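Local coordinates for protein endolysin (Escherichia coli O157 typing phage 15, PDB 7M5I) that probably hydrolyses the beta-1,4 glycosidic linkages of host peptidoglycan as a phage lysozyme, helping to release new phage particles by lysis, at residues V92-T95 with Y96-I100. Sequence-based numbering, arbitrary orientation.
Sequences VSET and YNIGI
The backbone O of E94 receives two N-H groups from the last turn of helix 85-98. I98 N comes nearly in line with the carbonyl, at 2.8 Å from E94 O. N97 N sits above the carbonyl plane, at 3.0 Å from E94 O. N97 N is 3.4 Å from S93 O, a weak bond, so the i to i+4 pattern slackens here in favour of i to i+3. One residue earlier the i to i+4 bond is intact, with Y96 N 2.8 Å from V92 O. The last bond runs from G99 N to T95 O at 2.7 Å. G99 then leaves the helix with positive phi (93°).

Side chains follow this turn. I98 holds CG1 between its backbone N and carbonyl carbon (chi1 71°), which brings CG1 beside the E94 oxygen, 3.5 Å from E94 O. Its CD1 reaches the E94 side chain, 4.3 Å from E94 CG. T95 turns CG2 towards the chain beyond the helix, 4.1 Å from I100 CA. The T95 hydroxyl bonds back to L91 O within the helix.

Helix 140-155 faces this end: R146 bonds N97 OD1, and E149 bonds S93 OG. The Y96 side chain meets F71 of helix 57-78 edge-to-face and also touches E21, a predicted catalytic residue. G99 ends one helix and is the N-cap of helix 100-104. This is a glycine-terminated helix C-end joined directly to the next helix, within a glycosyl hydrolase 24 phage lysozyme and beside its predicted active site.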
ATOM      1  N   VAL A  92      -1.389  -5.912  -1.672  1.00 24.21           N
ATOM      2  CA  VAL A  92      -1.127  -5.359  -0.298  1.00 25.42           C
ATOM      3  C   VAL A  92      -0.622  -3.924  -0.430  1.00 24.72           C
ATOM      4  O   VAL A  92      -1.179  -3.050   0.232  1.00 25.82           O
ATOM      5  CB  VAL A  92      -0.140  -6.230   0.496  1.00 24.63           C
ATOM      6  CG1 VAL A  92       0.307  -5.552   1.797  1.00 24.04           C
ATOM      7  CG2 VAL A  92      -0.789  -7.565   0.838  1.00 26.39           C
ATOM      8  N   SER A  93       0.345  -3.674  -1.326  1.00 23.75           N
ATOM      9  CA  SER A  93       0.831  -2.277  -1.576  1.00 24.04           C
ATOM     10  C   SER A  93      -0.352  -1.330  -1.868  1.00 25.76           C
ATOM     11  O   SER A  93      -0.455  -0.236  -1.252  1.00 24.71           O
ATOM     12  CB  SER A  93       1.853  -2.240  -2.641  1.00 25.18           C
ATOM     13  OG  SER A  93       2.328  -0.909  -2.815  1.00 24.39           O
ATOM     14  N   GLU A  94      -1.237  -1.676  -2.772  1.00 24.55           N
ATOM     15  CA  GLU A  94      -2.349  -0.792  -3.166  1.00 26.26           C
ATOM     16  C   GLU A  94      -3.333  -0.644  -2.000  1.00 27.18           C
ATOM     17  O   GLU A  94      -3.795   0.532  -1.735  1.00 27.93           O
ATOM     18  CB  GLU A  94      -3.047  -1.268  -4.432  1.00 26.08           C
ATOM     19  CG  GLU A  94      -4.184  -0.354  -4.831  1.00 25.98           C
ATOM     20  CD  GLU A  94      -4.539  -0.246  -6.282  1.00 28.88           C
ATOM     21  OE1 GLU A  94      -5.514   0.483  -6.627  1.00 28.72           O
ATOM     22  OE2 GLU A  94      -3.811  -0.823  -7.099  1.00 30.94           O
ATOM     23  N   THR A  95      -3.649  -1.746  -1.309  1.00 26.50           N
ATOM     24  CA  THR A  95      -4.612  -1.695  -0.188  1.00 28.69           C
ATOM     25  C   THR A  95      -4.036  -0.812   0.938  1.00 29.46           C
ATOM     26  O   THR A  95      -4.813  -0.091   1.576  1.00 29.41           O
ATOM     27  CB  THR A  95      -4.927  -3.111   0.335  1.00 31.05           C
ATOM     28  OG1 THR A  95      -5.402  -3.868  -0.767  1.00 29.51           O
ATOM     29  CG2 THR A  95      -5.960  -3.102   1.430  1.00 32.06           C
ATOM     30  N   TYR A  96      -2.735  -0.870   1.156  1.00 28.30           N
ATOM     31  CA  TYR A  96      -2.049  -0.066   2.182  1.00 28.64           C
ATOM     32  C   TYR A  96      -2.257   1.432   1.918  1.00 31.52           C
ATOM     33  O   TYR A  96      -2.276   2.255   2.869  1.00 30.70           O
ATOM     34  CB  TYR A  96      -0.566  -0.417   2.209  1.00 28.94           C
ATOM     35  CG  TYR A  96       0.132   0.226   3.380  1.00 32.38           C
ATOM     36  CD1 TYR A  96      -0.330  -0.051   4.660  1.00 35.40           C
ATOM     37  CD2 TYR A  96       1.192   1.096   3.242  1.00 33.81           C
ATOM     38  CE1 TYR A  96       0.267   0.508   5.775  1.00 41.66           C
ATOM     39  CE2 TYR A  96       1.811   1.666   4.344  1.00 33.58           C
ATOM     40  CZ  TYR A  96       1.351   1.367   5.617  1.00 39.11           C
ATOM     41  OH  TYR A  96       1.821   1.951   6.763  1.00 38.03           O
ATOM     42  N   ASN A  97      -2.444   1.801   0.659  1.00 29.11           N
ATOM     43  CA  ASN A  97      -2.652   3.207   0.236  1.00 31.04           C
ATOM     44  C   ASN A  97      -4.137   3.534   0.216  1.00 32.20           C
ATOM     45  O   ASN A  97      -4.544   4.598   0.743  1.00 31.31           O
ATOM     46  CB  ASN A  97      -1.927   3.418  -1.095  1.00 30.66           C
ATOM     47  CG  ASN A  97      -2.130   4.795  -1.685  1.00 34.27           C
ATOM     48  OD1 ASN A  97      -2.670   4.930  -2.759  1.00 33.75           O
ATOM     49  ND2 ASN A  97      -1.805   5.824  -0.908  1.00 36.07           N
ATOM     50  N   ILE A  98      -4.993   2.700  -0.353  1.00 29.33           N
ATOM     51  CA  ILE A  98      -6.415   3.085  -0.543  1.00 31.67           C
ATOM     52  C   ILE A  98      -7.266   2.713   0.690  1.00 30.69           C
ATOM     53  O   ILE A  98      -8.353   3.293   0.836  1.00 32.60           O
ATOM     54  CB  ILE A  98      -7.023   2.545  -1.841  1.00 31.28           C
ATOM     55  CG1 ILE A  98      -7.234   1.021  -1.789  1.00 30.84           C
ATOM     56  CG2 ILE A  98      -6.205   2.997  -3.030  1.00 33.93           C
ATOM     57  CD1 ILE A  98      -7.957   0.479  -2.954  1.00 32.19           C
ATOM     58  N   GLY A  99      -6.779   1.819   1.527  1.00 31.75           N
ATOM     59  CA  GLY A  99      -7.449   1.316   2.731  1.00 33.65           C
ATOM     60  C   GLY A  99      -8.239   0.034   2.469  1.00 33.96           C
ATOM     61  O   GLY A  99      -8.582  -0.270   1.301  1.00 33.37           O
ATOM     62  N   ILE A 100      -8.640  -0.578   3.556  1.00 36.24           N
ATOM     63  CA  ILE A 100      -9.251  -1.932   3.579  1.00 37.02           C
ATOM     64  C   ILE A 100     -10.621  -1.880   2.913  1.00 39.00           C
ATOM     65  O   ILE A 100     -10.869  -2.698   2.022  1.00 36.79           O
ATOM     66  CB  ILE A 100      -9.266  -2.477   5.016  1.00 39.36           C
ATOM     67  CG1 ILE A 100      -7.839  -2.755   5.505  1.00 37.47           C
ATOM     68  CG2 ILE A 100     -10.137  -3.730   5.069  1.00 39.94           C
ATOM     69  CD1 ILE A 100      -7.748  -3.219   6.934  1.00 42.03           C
TER